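Local coordinates for protein L-hydantoinase (Arthrobacter aurescens, PDB 1GKR) that hydrolyses the ring amide bond of 5-substituted hydantoins with two zinc ions per subunit, favouring aryl over alkyl derivatives, at residues R234-H239 / K370-Y375. Numbering follows the deposited sequence.
Sequences RLIVLH and KLFGIY. With ZN (zinc ion), chain E.
The side chain of R234 reaches across to the end of helix 357-372: its NE lies 3.1 Å from the backbone O of L371, and the CA of L371 sits over one face of the guanidinium. NH1 forms a salt bridge with OD1 of D258. The extended first two torsions of the arginine (chi1 -154°) carry its CD to 3.9 Å from CD2 of L371, and the bend at chi3 (-85°) then sets where NE lies relative to L371 O. Two residues along the strand, I236 makes the apolar half of the contact. Its single CD1 meets both CD1 of L371, at 4.0 Å, and CE2 of F372, at 3.8 Å, approaching the phenyl ring obliquely. The side chain of F372 also touches V179 and E59. G373 is the first residue to leave helical phi/psi: its positive phi (77°) and two bonds back into the last turn, one of them G373 N to K370 O (3.0 Å), make a Schellman motif. This helix end packs near the start of strand 234-237, which runs parallel to 179-182 and 259-263. Just beyond the strand's finish, H239 NE2 binds zinc at 2.3 Å beside H183, a metal ligand placed as expected for the TIM barrel of amidohydrolases.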
loop_
_atom_site.group_PDB
_atom_site.type_symbol
_atom_site.label_atom_id
_atom_site.label_comp_id
_atom_site.label_asym_id
_atom_site.label_seq_id
_atom_site.Cartn_x
_atom_site.Cartn_y
_atom_site.Cartn_z
ATOM N N ARG A 234 -1.280 17.387 16.803
ATOM C CA ARG A 234 -2.536 17.308 16.065
ATOM C C ARG A 234 -2.384 18.277 14.888
ATOM O O ARG A 234 -2.065 19.453 15.071
ATOM C CB ARG A 234 -3.719 17.728 16.930
ATOM C CG ARG A 234 -4.997 17.079 16.456
ATOM C CD ARG A 234 -6.225 17.815 16.894
ATOM N NE ARG A 234 -6.718 17.480 18.231
ATOM C CZ ARG A 234 -7.060 16.261 18.629
ATOM N NH1 ARG A 234 -6.945 15.237 17.805
ATOM N NH2 ARG A 234 -7.575 16.077 19.836
ATOM N N LEU A 235 -2.600 17.774 13.682
ATOM C CA LEU A 235 -2.446 18.558 12.474
ATOM C C LEU A 235 -3.693 18.580 11.602
ATOM O O LEU A 235 -4.310 17.546 11.368
ATOM C CB LEU A 235 -1.300 17.974 11.662
ATOM C CG LEU A 235 -1.219 18.450 10.212
ATOM C CD1 LEU A 235 -0.879 19.918 10.215
ATOM C CD2 LEU A 235 -0.161 17.678 9.441
ATOM N N ILE A 236 -4.078 19.750 11.120
ATOM C CA ILE A 236 -5.226 19.819 10.230
ATOM C C ILE A 236 -4.749 20.451 8.943
ATOM O O ILE A 236 -4.261 21.572 8.973
ATOM C CB ILE A 236 -6.339 20.740 10.738
ATOM C CG1 ILE A 236 -6.926 20.223 12.042
ATOM C CG2 ILE A 236 -7.435 20.823 9.681
ATOM C CD1 ILE A 236 -8.027 21.118 12.583
ATOM N N VAL A 237 -4.866 19.761 7.818
ATOM C CA VAL A 237 -4.461 20.382 6.567
ATOM C C VAL A 237 -5.663 21.185 6.070
ATOM O O VAL A 237 -6.731 20.633 5.811
ATOM C CB VAL A 237 -4.062 19.345 5.519
ATOM C CG1 VAL A 237 -3.704 20.041 4.208
ATOM C CG2 VAL A 237 -2.886 18.527 6.041
ATOM N N LEU A 238 -5.476 22.499 5.962
ATOM C CA LEU A 238 -6.519 23.427 5.537
ATOM C C LEU A 238 -6.830 23.321 4.065
ATOM O O LEU A 238 -6.016 22.833 3.278
ATOM C CB LEU A 238 -6.094 24.857 5.851
ATOM C CG LEU A 238 -5.837 25.191 7.319
ATOM C CD1 LEU A 238 -5.209 26.559 7.422
ATOM C CD2 LEU A 238 -7.138 25.147 8.080
ATOM N N HIS A 239 -8.022 23.795 3.712
ATOM C CA HIS A 239 -8.524 23.796 2.331
ATOM C C HIS A 239 -7.819 22.874 1.347
ATOM O O HIS A 239 -6.995 23.336 0.555
ATOM C CB HIS A 239 -8.478 25.204 1.763
ATOM C CG HIS A 239 -7.192 25.910 2.045
ATOM N ND1 HIS A 239 -5.968 25.287 1.932
ATOM C CD2 HIS A 239 -6.935 27.182 2.427
ATOM C CE1 HIS A 239 -5.010 26.147 2.231
ATOM N NE2 HIS A 239 -5.570 27.303 2.535
ATOM N N LYS A 370 -14.645 19.472 18.228
ATOM C CA LYS A 370 -13.874 18.402 18.838
ATOM C C LYS A 370 -12.380 18.586 18.638
ATOM O O LYS A 370 -11.630 18.608 19.608
ATOM C CB LYS A 370 -14.304 17.045 18.281
ATOM C CG LYS A 370 -15.624 16.541 18.846
ATOM C CD LYS A 370 -16.010 15.209 18.238
ATOM C CE LYS A 370 -17.205 14.612 18.938
ATOM N NZ LYS A 370 -17.625 13.339 18.291
ATOM N N LEU A 371 -11.939 18.732 17.393
ATOM C CA LEU A 371 -10.507 18.884 17.131
ATOM C C LEU A 371 -9.832 20.018 17.906
ATOM O O LEU A 371 -8.675 19.900 18.287
ATOM C CB LEU A 371 -10.258 19.060 15.631
ATOM C CG LEU A 371 -10.550 17.800 14.817
ATOM C CD1 LEU A 371 -10.503 18.116 13.350
ATOM C CD2 LEU A 371 -9.539 16.728 15.153
ATOM N N PHE A 372 -10.549 21.106 18.163
ATOM C CA PHE A 372 -9.952 22.227 18.877
ATOM C C PHE A 372 -10.176 22.218 20.374
ATOM O O PHE A 372 -9.685 23.096 21.101
ATOM C CB PHE A 372 -10.440 23.541 18.285
ATOM C CG PHE A 372 -9.768 23.887 17.001
ATOM C CD1 PHE A 372 -8.488 24.429 17.004
ATOM C CD2 PHE A 372 -10.393 23.629 15.782
ATOM C CE1 PHE A 372 -7.841 24.710 15.796
ATOM C CE2 PHE A 372 -9.758 23.903 14.575
ATOM C CZ PHE A 372 -8.485 24.444 14.573
ATOM N N GLY A 373 -10.916 21.220 20.834
ATOM C CA GLY A 373 -11.170 21.103 22.250
ATOM C C GLY A 373 -12.200 22.045 22.827
ATOM O O GLY A 373 -12.141 22.355 24.008
ATOM N N ILE A 374 -13.141 22.512 22.020
ATOM C CA ILE A 374 -14.171 23.398 22.548
ATOM C C ILE A 374 -15.483 22.629 22.471
ATOM O O ILE A 374 -16.568 23.202 22.607
ATOM C CB ILE A 374 -14.276 24.702 21.706
ATOM C CG1 ILE A 374 -14.590 24.381 20.245
ATOM C CG2 ILE A 374 -12.968 25.466 21.764
ATOM C CD1 ILE A 374 -14.634 25.615 19.351
ATOM N N TYR A 375 -15.352 21.311 22.314
ATOM C CA TYR A 375 -16.484 20.434 22.101
ATOM C C TYR A 375 -17.761 20.496 22.897
ATOM O O TYR A 375 -18.611 21.348 22.611
ATOM C CB TYR A 375 -16.077 18.964 22.032
ATOM C CG TYR A 375 -17.273 18.064 21.724
ATOM C CD1 TYR A 375 -18.075 18.283 20.602
ATOM C CD2 TYR A 375 -17.620 17.021 22.577
ATOM C CE1 TYR A 375 -19.198 17.482 20.344
ATOM C CE2 TYR A 375 -18.728 16.217 22.331
ATOM C CZ TYR A 375 -19.518 16.445 21.217
ATOM O OH TYR A 375 -20.618 15.619 20.997
HETATM ZN ZN ZN E . -4.531 29.302 2.828
#